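Transketolase (Campylobacter jejuni, PDB 3L84) is a dimeric enzyme of the thiamine diphosphate-dependent transketolase family, combining a cofactor-binding domain, a pyrimidine-binding domain and a C-terminal domain. Local coordinates at residues 19-24 and 89-94; 15-20 and 69-74; 26-31 and 254-259. All coordinates share one frame; numbering follows the deposited sequence.

Interaction 1. Residues 19-24 and 89-94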
# COMPACT_ATOMS: atom_id res chain seq x y z
N ASP A 19 25.83 14.15 19.46
CA ASP A 19 25.73 13.98 20.91
C ASP A 19 24.38 13.41 21.33
O ASP A 19 24.30 12.64 22.29
CB ASP A 19 25.97 15.30 21.66
CG ASP A 19 27.42 15.81 21.56
OD1 ASP A 19 28.35 15.02 21.23
OD2 ASP A 19 27.68 17.00 21.88
N MSE A 20 23.31 13.85 20.68
CA MSE A 20 21.96 13.33 20.96
C MSE A 20 21.83 11.85 20.69
O MSE A 20 21.32 11.12 21.46
CB MSE A 20 20.91 14.05 20.11
CG MSE A 20 20.70 15.43 20.51
SE MSE A 20 19.72 16.47 19.16
CE MSE A 20 18.38 15.32 19.22
N VAL A 21 22.33 11.45 19.55
CA VAL A 21 22.31 10.05 19.16
C VAL A 21 23.18 9.22 20.10
O VAL A 21 22.81 8.13 20.53
CB VAL A 21 22.80 9.90 17.70
CG1 VAL A 21 23.04 8.42 17.33
CG2 VAL A 21 21.76 10.53 16.77
N GLN A 22 24.34 9.75 20.48
CA GLN A 22 25.26 9.00 21.31
C GLN A 22 24.68 8.79 22.71
O GLN A 22 24.75 7.69 23.25
CB GLN A 22 26.61 9.71 21.38
CG GLN A 22 27.74 8.86 21.87
CD GLN A 22 28.02 7.71 20.93
OE1 GLN A 22 28.02 7.89 19.71
NE2 GLN A 22 28.27 6.52 21.50
N LYS A 23 24.04 9.82 23.27
CA LYS A 23 23.44 9.73 24.60
C LYS A 23 22.31 8.72 24.59
O LYS A 23 22.14 7.95 25.54
CB LYS A 23 22.99 11.11 25.09
CG LYS A 23 22.46 11.10 26.54
CD LYS A 23 22.23 12.54 27.02
CE LYS A 23 21.77 12.60 28.47
NZ LYS A 23 20.45 11.94 28.74
N ALA A 24 21.51 8.72 23.52
CA ALA A 24 20.42 7.74 23.39
C ALA A 24 20.95 6.33 23.09
O ALA A 24 20.20 5.35 23.22
CB ALA A 24 19.46 8.17 22.26
N LYS A 89 18.50 16.19 25.19
CA LYS A 89 19.10 15.15 26.01
C LYS A 89 18.20 13.96 26.30
O LYS A 89 18.63 13.00 26.90
CB LYS A 89 19.59 15.78 27.33
CG LYS A 89 20.79 16.66 27.14
CD LYS A 89 21.19 17.43 28.40
CE LYS A 89 22.34 18.41 28.10
NZ LYS A 89 22.78 19.21 29.28
N ASN A 90 16.94 14.05 25.91
CA ASN A 90 15.93 13.01 26.07
C ASN A 90 15.57 12.37 24.72
O ASN A 90 14.53 11.69 24.61
CB ASN A 90 14.67 13.60 26.71
CG ASN A 90 14.90 14.06 28.13
OD1 ASN A 90 15.85 13.60 28.79
ND2 ASN A 90 14.08 14.97 28.60
N PHE A 91 16.38 12.59 23.69
CA PHE A 91 16.14 12.01 22.39
C PHE A 91 15.87 10.51 22.49
O PHE A 91 16.58 9.77 23.14
CB PHE A 91 17.36 12.30 21.52
CG PHE A 91 17.30 11.79 20.10
CD1 PHE A 91 16.33 12.25 19.21
CD2 PHE A 91 18.25 10.90 19.61
CE1 PHE A 91 16.35 11.86 17.87
CE2 PHE A 91 18.27 10.52 18.28
CZ PHE A 91 17.32 11.00 17.42
N ARG A 92 14.81 10.11 21.84
CA ARG A 92 14.43 8.70 21.70
C ARG A 92 14.03 8.01 23.00
O ARG A 92 13.90 6.80 23.04
CB ARG A 92 15.48 7.89 20.93
CG ARG A 92 15.44 8.13 19.42
CD ARG A 92 16.65 7.52 18.64
NE ARG A 92 16.29 7.56 17.25
CZ ARG A 92 15.81 6.57 16.51
NH1 ARG A 92 15.87 5.32 16.91
NH2 ARG A 92 15.27 6.84 15.32
N GLN A 93 13.77 8.77 24.04
CA GLN A 93 13.37 8.22 25.34
C GLN A 93 11.85 8.31 25.53
O GLN A 93 11.20 9.26 25.06
CB GLN A 93 14.07 8.91 26.49
CG GLN A 93 15.60 8.84 26.40
CD GLN A 93 16.09 7.48 25.99
OE1 GLN A 93 16.68 7.30 24.89
NE2 GLN A 93 15.79 6.48 26.79
N LEU A 94 11.31 7.34 26.26
CA LEU A 94 9.88 7.26 26.44
C LEU A 94 9.31 8.57 26.95
O LEU A 94 9.77 9.13 27.94
CB LEU A 94 9.52 6.14 27.40
CG LEU A 94 8.05 5.82 27.56
CD1 LEU A 94 7.58 5.14 26.25
CD2 LEU A 94 7.82 4.90 28.77
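Met20 opens the line of residues through which the last turns of helix 3-24 pack on Phe91, in the loop that follows helix 85-88. The loop makes a type II beta turn from Asn90 to Gln93 in the thiamine diphosphate binding domain, and this contact shows how an irregular segment can be fitted to a helix flank by one aromatic residue and one charged side chain. Met20, a selenomethionine with two conformers, lies across the Phe91 side chain at about a right angle. In one conformer its CE makes an off-centre CH-pi contact, 4.1 Å from the ring centroid, while its backbone O lies 3.6 Å from Phe91 CD2. Next along the helix, Val21 runs beside the same ring and places CG2 3.8 Å from Phe91 CE2. Phe91 CG is anti to its backbone N (chi1 -179°), which sets CG 3.8 Å from Met20 CE. Lys23 supplies the polar link. Its chain is extended as far as CE and turns at chi4 (-63°), bringing NZ to Lys89 O for a 2.8 Å hydrogen bond that lies in the carbonyl plane. The CE of Lys23 also passes 4.0 Å from Lys89 CB. At the end of the helix, Ala24 fits its CB against the turn, 3.4 Å from Phe91 O and close to Arg92 CB. The Arg92 guanidinium reaches the subunit interface, where NH1 forms a salt bridge with Asp449 of the second subunit. On the way, Arg92 CG lies over the centre of the Phe91 ring, 3.8 Å above its plane.

Interaction 2. Residues 15-20 and 69-74; sequences FLSADM and SALLYS
A chi1 of -65° sets Ser74 OG anti to its own carbonyl carbon, and from there it lies 3.3 Å from Leu16 CB. A chi3 of 57° bends the Met20 chain so that CE, in one of its two conformers, comes to Ala70 CB at 3.8 Å. These groups join two helices of the thiamine diphosphate binding domain, 3-24 and 69-79, through buried faces; their local axes approach to 8.5 Å at 126° between their directions. Small residues make the close approach possible: the CA atoms of Ser17 and Ala70 are 5.0 Å apart, and Ser17 OG rests against Leu71 CA at 3.4 Å. That hydroxyl is satisfied within its own helix, by Leu13 O. Ser74 follows the same principle, its OG donating to Ala70 O over 2.8 Å. The carbonyl accepts from both Ser74 OG and Ser74 N, which reach it from opposite faces of its plane. With both hydroxyls bonded inside their helices, the interface is held by packing. Leu71 also packs on Pro32, Leu35 and Leu39 of helix 30-42, and Tyr73 OH bonds to Pro99 O. In the same conformer, Met20 SE sits 3.5 Å from Ser74 OG, and CE meets the edge of the Tyr73 ring at CD2, 4.1 Å away.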
# COMPACT_ATOMS: atom_id res chain seq x y z
N PHE A 15 27.31 18.54 15.93
CA PHE A 15 27.67 17.96 17.24
C PHE A 15 26.50 17.86 18.20
O PHE A 15 26.44 16.92 18.99
CB PHE A 15 28.90 18.63 17.84
CG PHE A 15 30.12 18.52 16.94
CD1 PHE A 15 30.49 17.28 16.43
CD2 PHE A 15 30.88 19.63 16.62
CE1 PHE A 15 31.59 17.15 15.58
CE2 PHE A 15 31.98 19.50 15.77
CZ PHE A 15 32.31 18.28 15.26
N LEU A 16 25.50 18.73 18.08
CA LEU A 16 24.24 18.49 18.80
C LEU A 16 23.62 17.19 18.34
O LEU A 16 23.22 16.35 19.15
CB LEU A 16 23.25 19.65 18.62
CG LEU A 16 23.53 20.96 19.37
CD1 LEU A 16 22.42 21.93 19.12
CD2 LEU A 16 23.69 20.72 20.90
N SER A 17 23.59 16.97 17.04
CA SER A 17 22.98 15.75 16.48
C SER A 17 23.74 14.52 16.91
O SER A 17 23.15 13.52 17.35
CB SER A 17 22.96 15.82 14.95
OG SER A 17 22.16 16.90 14.46
N ALA A 18 25.06 14.55 16.79
CA ALA A 18 25.88 13.42 17.17
C ALA A 18 25.78 13.10 18.65
O ALA A 18 25.68 11.94 19.04
CB ALA A 18 27.35 13.69 16.78
N ASP A 19 25.83 14.15 19.46
CA ASP A 19 25.73 13.98 20.91
C ASP A 19 24.38 13.41 21.33
O ASP A 19 24.30 12.64 22.29
CB ASP A 19 25.97 15.30 21.66
CG ASP A 19 27.42 15.81 21.56
OD1 ASP A 19 28.35 15.02 21.23
OD2 ASP A 19 27.68 17.00 21.88
N MSE A 20 23.31 13.85 20.68
CA MSE A 20 21.96 13.33 20.96
C MSE A 20 21.83 11.85 20.69
O MSE A 20 21.32 11.12 21.46
CB MSE A 20 20.91 14.05 20.11
CG MSE A 20 20.70 15.43 20.51
SE MSE A 20 19.72 16.47 19.16
CE MSE A 20 18.38 15.32 19.22
N SER A 69 15.83 13.19 12.27
CA SER A 69 15.18 13.93 13.34
C SER A 69 16.15 14.69 14.25
O SER A 69 15.82 15.79 14.66
CB SER A 69 14.33 12.97 14.16
OG SER A 69 15.14 11.94 14.66
N ALA A 70 17.32 14.13 14.57
CA ALA A 70 18.19 14.85 15.48
C ALA A 70 18.60 16.21 14.91
O ALA A 70 18.77 17.19 15.63
CB ALA A 70 19.44 14.00 15.80
N LEU A 71 18.79 16.27 13.61
CA LEU A 71 19.16 17.53 12.97
C LEU A 71 18.01 18.53 13.03
O LEU A 71 18.21 19.72 13.32
CB LEU A 71 19.58 17.31 11.51
CG LEU A 71 20.03 18.55 10.74
CD1 LEU A 71 21.32 19.12 11.33
CD2 LEU A 71 20.22 18.27 9.21
N LEU A 72 16.79 18.07 12.73
CA LEU A 72 15.62 18.92 12.85
C LEU A 72 15.47 19.46 14.26
O LEU A 72 15.28 20.66 14.46
CB LEU A 72 14.35 18.19 12.42
CG LEU A 72 13.03 18.96 12.55
CD1 LEU A 72 13.01 20.24 11.78
CD2 LEU A 72 11.90 18.03 12.15
N TYR A 73 15.56 18.58 15.25
CA TYR A 73 15.41 19.02 16.64
C TYR A 73 16.50 20.01 17.04
O TYR A 73 16.23 20.99 17.73
CB TYR A 73 15.46 17.81 17.56
CG TYR A 73 14.36 16.80 17.38
CD1 TYR A 73 13.13 17.15 16.92
CD2 TYR A 73 14.56 15.46 17.68
CE1 TYR A 73 12.11 16.20 16.77
CE2 TYR A 73 13.58 14.52 17.56
CZ TYR A 73 12.37 14.87 17.09
OH TYR A 73 11.35 13.92 16.94
N SER A 74 17.73 19.77 16.60
CA SER A 74 18.81 20.71 16.88
C SER A 74 18.48 22.10 16.34
O SER A 74 18.63 23.12 17.04
CB SER A 74 20.09 20.21 16.27
OG SER A 74 20.57 19.00 16.85

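Interaction 3. Residues 26-31 and 254-259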
# COMPACT_ATOMS: atom_id res chain seq x y z
N SER A 26 21.21 5.29 20.20
CA SER A 26 20.20 4.90 19.22
C SER A 26 19.98 6.08 18.29
O SER A 26 19.98 7.22 18.74
CB SER A 26 18.87 4.59 19.91
OG SER A 26 17.88 4.26 18.93
N GLY A 27 19.81 5.80 17.00
CA GLY A 27 19.46 6.82 16.05
C GLY A 27 20.41 6.93 14.90
O GLY A 27 21.24 6.07 14.69
N HIS A 28 20.29 8.03 14.20
CA HIS A 28 20.81 8.17 12.83
C HIS A 28 21.63 9.42 12.70
O HIS A 28 21.10 10.50 12.53
CB HIS A 28 19.62 8.23 11.87
CG HIS A 28 18.74 7.04 11.89
ND1 HIS A 28 17.75 6.85 12.83
CD2 HIS A 28 18.66 6.00 11.03
CE1 HIS A 28 17.12 5.72 12.55
NE2 HIS A 28 17.66 5.18 11.47
N PRO A 29 22.95 9.30 12.85
CA PRO A 29 23.80 10.51 12.85
C PRO A 29 24.38 10.89 11.49
O PRO A 29 24.80 12.05 11.30
CB PRO A 29 24.93 10.11 13.79
CG PRO A 29 25.06 8.65 13.57
CD PRO A 29 23.69 8.11 13.29
N GLY A 30 24.45 9.93 10.56
CA GLY A 30 25.15 10.16 9.31
C GLY A 30 24.54 11.22 8.42
O GLY A 30 25.25 12.10 7.93
N ALA A 31 23.24 11.12 8.21
CA ALA A 31 22.54 12.15 7.43
C ALA A 31 22.55 13.55 8.07
O ALA A 31 22.78 14.52 7.37
CB ALA A 31 21.13 11.69 7.01
N LYS A 254 27.55 2.47 7.52
CA LYS A 254 27.37 2.20 8.96
C LYS A 254 27.02 3.43 9.78
O LYS A 254 26.53 3.31 10.91
CB LYS A 254 28.62 1.60 9.58
CG LYS A 254 28.99 0.22 9.08
CD LYS A 254 30.23 -0.31 9.80
CE LYS A 254 30.60 -1.69 9.28
NZ LYS A 254 31.99 -2.09 9.66
N SER A 255 27.34 4.61 9.26
CA SER A 255 26.99 5.83 9.95
C SER A 255 25.52 6.20 9.79
O SER A 255 25.05 7.13 10.45
CB SER A 255 27.83 7.01 9.49
OG SER A 255 27.48 7.41 8.16
N HIS A 256 24.79 5.49 8.93
CA HIS A 256 23.39 5.86 8.68
C HIS A 256 22.56 5.69 9.94
O HIS A 256 21.80 6.58 10.28
CB HIS A 256 22.77 5.01 7.56
CG HIS A 256 21.27 5.14 7.47
ND1 HIS A 256 20.65 6.27 6.99
CD2 HIS A 256 20.28 4.29 7.82
CE1 HIS A 256 19.34 6.10 7.04
NE2 HIS A 256 19.09 4.90 7.53
N GLY A 257 22.66 4.56 10.58
CA GLY A 257 21.67 4.14 11.56
C GLY A 257 22.21 3.65 12.89
O GLY A 257 21.49 2.92 13.57
N ALA A 258 23.43 4.01 13.25
CA ALA A 258 23.97 3.67 14.55
C ALA A 258 24.81 4.83 15.04
O ALA A 258 25.36 5.56 14.25
CB ALA A 258 24.81 2.44 14.45
N PRO A 259 24.97 4.94 16.36
CA PRO A 259 25.83 5.99 16.94
C PRO A 259 27.24 5.98 16.35
O PRO A 259 27.77 4.92 15.98
CB PRO A 259 25.84 5.65 18.43
CG PRO A 259 24.53 4.91 18.66
CD PRO A 259 24.32 4.11 17.40
O HOH W 1 19.74 3.30 15.65
O HOH W 2 21.60 8.87 8.86
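The backbones of Gly27 to Gly30 and Ser255 to Ala258 pass close enough to touch directly, with the CA atoms of His28 and Gly257 4.3 Å apart. Gly30 N donates to Ser255 O over 2.9 Å, but the angle at the hydrogen is 122° and the bond is weak. Gly30, having no side chain, leaves room for that carbonyl beside its CA. Gly27 O lies 3.2 Å from Gly257 C; at the backbone angles of Gly27 a CB would press on the carbonyl O of Ser26. Two waters complete the backbone pairing: one accepts from Gly27 N and donates to Gly257 O, the other accepts from Ala31 N and donates to His256 O. In the alpha/beta fold of the thiamine diphosphate binding domain, this joins the lead-in to helix 30-42 with the loop between strand 234-239 of the parallel sheet and helix 262-272. Among the side chains, a chi1 of -60° sets His28 CG anti to its carbonyl carbon, 3.5 Å from His256 O, which lies near the plane of the His28 ring at its edge. That ring presents an edge to the face of His256 in a T-shaped pair, the planes at 72°. His28 CD2 stands over one face of the His256 ring, offset toward its rim and 3.7 Å from NE2. His67 meets both rings, and His28 also packs on Asp449 of the second subunit. Pro29 CG touches Ala258 O at 3.2 Å, while Pro259 CG reaches Ser26 N at 3.7 Å.

Overall arrangement
All three contacts lie in the thiamine diphosphate binding domain, on the same side of the chain's centre. Helix 3-24 serves interactions 1 and 2, whose centres are about 9 Å apart. They share Met20, and Phe91 CE1 packs on Ser69 OG at 3.4 Å. The chain then runs on to 26-31, so interaction 3 crosses the other two in sequence order while its centre stays about 12 Å from that of interaction 1 and 11 Å from that of interaction 2. Arg92 NH1 and Ser26 OG, at 3.0 Å, probably form a hydrogen bond between interactions 1 and 3. Both reach the second subunit, whereas no other chain touches interaction 2; interaction 1 thus links that buried helix pair to the dimer interface.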